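Local coordinates for DUF2179 domain-containing protein (Eubacterium ventriosum, PDB 3HLU), which is of uncharacterised function, being the C-terminal DUF2179 domain of a YitT-family membrane protein, found in the crystal as a two-fold symmetric pair, at the interface of chains A and B. Coordinates in Å, arbitrary orientation; residue numbers count along the deposited sequence, not the author numbering. Chains: chain A/B, uncharacterized protein DUF2179.

Contact 1: the interface of chains A and B. Residues chain A 40-41; chain B 63, 66-67, 70-71, 73.
A:Ala41, just past the short strand 39-40, sets its methyl against B:Leu66 on helix 58-69, CB to CB at 3.7 Å. Chain B hides 79 Å² of its surface, by far the most in this patch, whereas A:Gly40 gives up 14 Å² and B:Ala73 and B:Leu66 11 and 10 Å². The chain A segment thus lies against one face of the helix and the loop that follows it. CB of A:Ala41 also lies 3.8 Å from the carbonyl O of B:Pro71, so the loop borders the methyl on another side. Along the helix, B:Arg63 and B:Lys67 bring their side chains to the carbonyls at the end of the segment. B:Arg63 bends at chi2 (-136°), which carries NE to 2.9 Å from the carbonyl O of A:Gly40 in a weak hydrogen bond, with a longer weak one to the A:Ala41 carbonyl. Replacing B:Arg63 with an alanine would probably leave the A:Gly40 carbonyl without this partner and the segment less firmly held against the helix. B:Lys67 bends only at its last torsion, chi4 105°, and its ammonium NZ makes a weak bond of 3.1 Å to the carbonyl O of A:Ala41. The backbone supplies a better-formed bond on the loop side: the amide N of A:Ala41 donates to the carbonyl O of B:Ala73 at 3.1 Å, with 153° at the hydrogen.

Contact 2: the interface of chains A and B. Residues chain A 12, 76, 78; chain B 12, 38, 49, 76, 78.
A:Tyr12 and B:Ile76 meet near the two-fold axis of this DUF2179 domain pair, where strand 9-14 of chain A faces strand 74-77 of chain B and the same pairing recurs with the chains exchanged. The packed part is apolar. CG2 of B:Ile76 lies over one face of the A:Tyr12 ring, displaced toward the rim and 3.7 Å from CE2, as a CH-pi contact. This branch stands anti to the backbone N of B:Ile76, while CG1 (chi1 -63°) carries the other branch toward the symmetry mate. A:Ile76 covers the B:Tyr12 ring in the same way, its CG2 3.9 Å from CE2. In each pair the side chains run past one another in opposite directions. The two isoleucines, by contrast, approach tip to tip, CD1 to CD1 at 3.8 Å, and CD1 of A:Ile76 reaches CG2 of B:Val49 at the same distance. The tyrosine side chains cross at about a right angle and come together through their CE1 atoms, 4.0 Å apart. Packing thins toward B:Ala38, whose CB stays 4.5 Å from CG1 of A:Ile76 and which hides merely 5 Å² of surface. At the phenol end the contact turns polar and rests on paired hydroxyls: OH of A:Tyr12 is hydrogen-bonded to OG of B:Ser78 at 3.1 Å, and OG of A:Ser78 to OH of B:Tyr12 at 3.0 Å, with donor and acceptor not distinguished. Each serine is the last modelled residue of its chain, in loop beyond strand 74-77.

Contact 1: the interface of chains A and B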
# COMPACT_ATOMS: atom_id res chain seq x y z
N GLY A 40 -1.01 -2.86 10.65
CA GLY A 40 -2.29 -3.53 10.48
C GLY A 40 -3.32 -3.08 11.49
O GLY A 40 -3.02 -2.31 12.39
N ALA A 41 -4.55 -3.55 11.35
CA ALA A 41 -5.58 -3.31 12.37
C ALA A 41 -5.13 -3.75 13.78
O ALA A 41 -5.43 -3.09 14.77
CB ALA A 41 -6.87 -3.99 11.98
N ARG B 63 -6.99 3.17 13.23
CA ARG B 63 -6.62 1.81 13.52
C ARG B 63 -7.76 1.08 14.19
O ARG B 63 -8.07 -0.06 13.85
CB ARG B 63 -5.41 1.82 14.44
CG ARG B 63 -4.40 0.77 14.09
CD ARG B 63 -3.89 0.07 15.31
NE ARG B 63 -2.95 -0.98 14.92
CZ ARG B 63 -1.64 -0.93 15.17
NH1 ARG B 63 -1.14 0.11 15.83
NH2 ARG B 63 -0.84 -1.92 14.76
N LEU B 66 -10.45 0.21 12.00
CA LEU B 66 -10.12 -0.96 11.19
C LEU B 66 -10.50 -2.26 11.90
O LEU B 66 -11.11 -3.15 11.31
CB LEU B 66 -8.64 -0.99 10.85
CG LEU B 66 -8.11 0.11 9.95
CD1 LEU B 66 -6.71 -0.26 9.43
CD2 LEU B 66 -9.11 0.35 8.83
N LYS B 67 -10.11 -2.36 13.18
CA LYS B 67 -10.46 -3.51 13.98
C LYS B 67 -11.94 -3.86 13.82
O LYS B 67 -12.30 -5.04 13.72
CB LYS B 67 -10.12 -3.27 15.45
CG LYS B 67 -8.63 -3.27 15.75
CD LYS B 67 -8.33 -2.65 17.11
CE LYS B 67 -6.87 -2.83 17.50
NZ LYS B 67 -6.11 -1.58 17.37
N ASP B 70 -12.43 -4.47 9.23
CA ASP B 70 -11.60 -5.41 8.48
C ASP B 70 -10.32 -5.69 9.27
O ASP B 70 -9.37 -4.92 9.21
CB ASP B 70 -11.28 -4.86 7.08
CG ASP B 70 -10.45 -5.83 6.24
OD1 ASP B 70 -10.21 -5.55 5.03
OD2 ASP B 70 -10.03 -6.88 6.78
N PRO B 71 -10.32 -6.79 10.03
CA PRO B 71 -9.14 -7.20 10.81
C PRO B 71 -7.95 -7.43 9.91
O PRO B 71 -6.81 -7.44 10.38
CB PRO B 71 -9.59 -8.54 11.41
CG PRO B 71 -11.06 -8.43 11.50
CD PRO B 71 -11.48 -7.65 10.29
N ALA B 73 -7.30 -5.49 7.15
CA ALA B 73 -6.83 -4.23 6.61
C ALA B 73 -5.49 -3.87 7.25
O ALA B 73 -5.17 -4.29 8.37
CB ALA B 73 -7.85 -3.13 6.85

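Contact 2: the interface of chains A and B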
# COMPACT_ATOMS: atom_id res chain seq x y z
N TYR A 12 5.41 1.33 -3.37
CA TYR A 12 5.10 0.21 -2.50
C TYR A 12 4.48 -0.91 -3.32
O TYR A 12 3.63 -0.69 -4.17
CB TYR A 12 4.18 0.64 -1.37
CG TYR A 12 4.65 1.89 -0.66
CD1 TYR A 12 4.26 3.15 -1.09
CD2 TYR A 12 5.49 1.82 0.45
CE1 TYR A 12 4.68 4.29 -0.44
CE2 TYR A 12 5.92 2.96 1.11
CZ TYR A 12 5.51 4.20 0.66
OH TYR A 12 5.94 5.35 1.28
N ILE A 76 1.66 0.87 -5.12
CA ILE A 76 1.26 2.22 -4.82
C ILE A 76 2.39 3.17 -5.12
O ILE A 76 3.48 3.07 -4.55
CB ILE A 76 0.82 2.36 -3.36
CG1 ILE A 76 -0.36 1.43 -3.10
CG2 ILE A 76 0.45 3.80 -3.06
CD1 ILE A 76 -0.58 1.12 -1.64
N SER A 78 3.73 6.69 -4.80
CA SER A 78 3.61 7.87 -3.92
C SER A 78 3.43 9.21 -4.63
O SER A 78 4.09 9.49 -5.64
CB SER A 78 4.83 7.93 -2.99
OG SER A 78 4.43 7.95 -1.61
N TYR B 12 -1.72 5.23 3.41
CA TYR B 12 -2.51 4.41 2.53
C TYR B 12 -3.11 3.25 3.32
O TYR B 12 -2.44 2.60 4.11
CB TYR B 12 -1.68 3.91 1.36
CG TYR B 12 -0.85 4.99 0.73
CD1 TYR B 12 0.46 5.19 1.12
CD2 TYR B 12 -1.36 5.82 -0.27
CE1 TYR B 12 1.24 6.17 0.54
CE2 TYR B 12 -0.58 6.81 -0.86
CZ TYR B 12 0.72 6.98 -0.44
OH TYR B 12 1.53 7.95 -0.99
N ALA B 38 -4.61 2.01 -7.61
CA ALA B 38 -3.28 1.43 -7.57
C ALA B 38 -2.90 0.78 -8.91
O ALA B 38 -3.76 0.30 -9.64
CB ALA B 38 -3.21 0.40 -6.43
N VAL B 49 -7.03 2.11 -3.19
CA VAL B 49 -6.46 2.28 -1.90
C VAL B 49 -6.98 3.60 -1.33
O VAL B 49 -7.19 4.56 -2.08
CB VAL B 49 -4.94 2.30 -2.07
CG1 VAL B 49 -4.28 3.33 -1.19
CG2 VAL B 49 -4.39 0.91 -1.88
N ILE B 76 -0.19 1.77 5.16
CA ILE B 76 1.17 2.15 4.89
C ILE B 76 1.40 3.58 5.30
O ILE B 76 0.81 4.49 4.74
CB ILE B 76 1.49 1.99 3.43
CG1 ILE B 76 1.37 0.52 3.04
CG2 ILE B 76 2.88 2.52 3.15
CD1 ILE B 76 1.26 0.32 1.57
N SER B 78 3.57 6.61 5.19
CA SER B 78 4.64 7.24 4.39
C SER B 78 5.70 8.00 5.21
O SER B 78 5.43 8.53 6.30
CB SER B 78 4.02 8.17 3.34
OG SER B 78 4.64 8.01 2.07

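The C-alpha centres of contact 1 and contact 2 lie about 16 Å apart, and the two have no residue in common. On chain B they are joined through sequence: the loop ending at B:Ala73 in contact 1 leads directly into strand 74-77, which brings B:Ile76 to contact 2. Contact 2 spans the two-fold axis and contains equivalent residues from both chains, whereas contact 1 lies off it and has a twin on the opposite flank. A central, largely apolar contact, edged by hydroxyl pairs, is thus flanked by loop-to-helix contacts of mixed character, an arrangement that may fix the relative orientation of the domains, although the structure alone does not show whether this dimer is physiological.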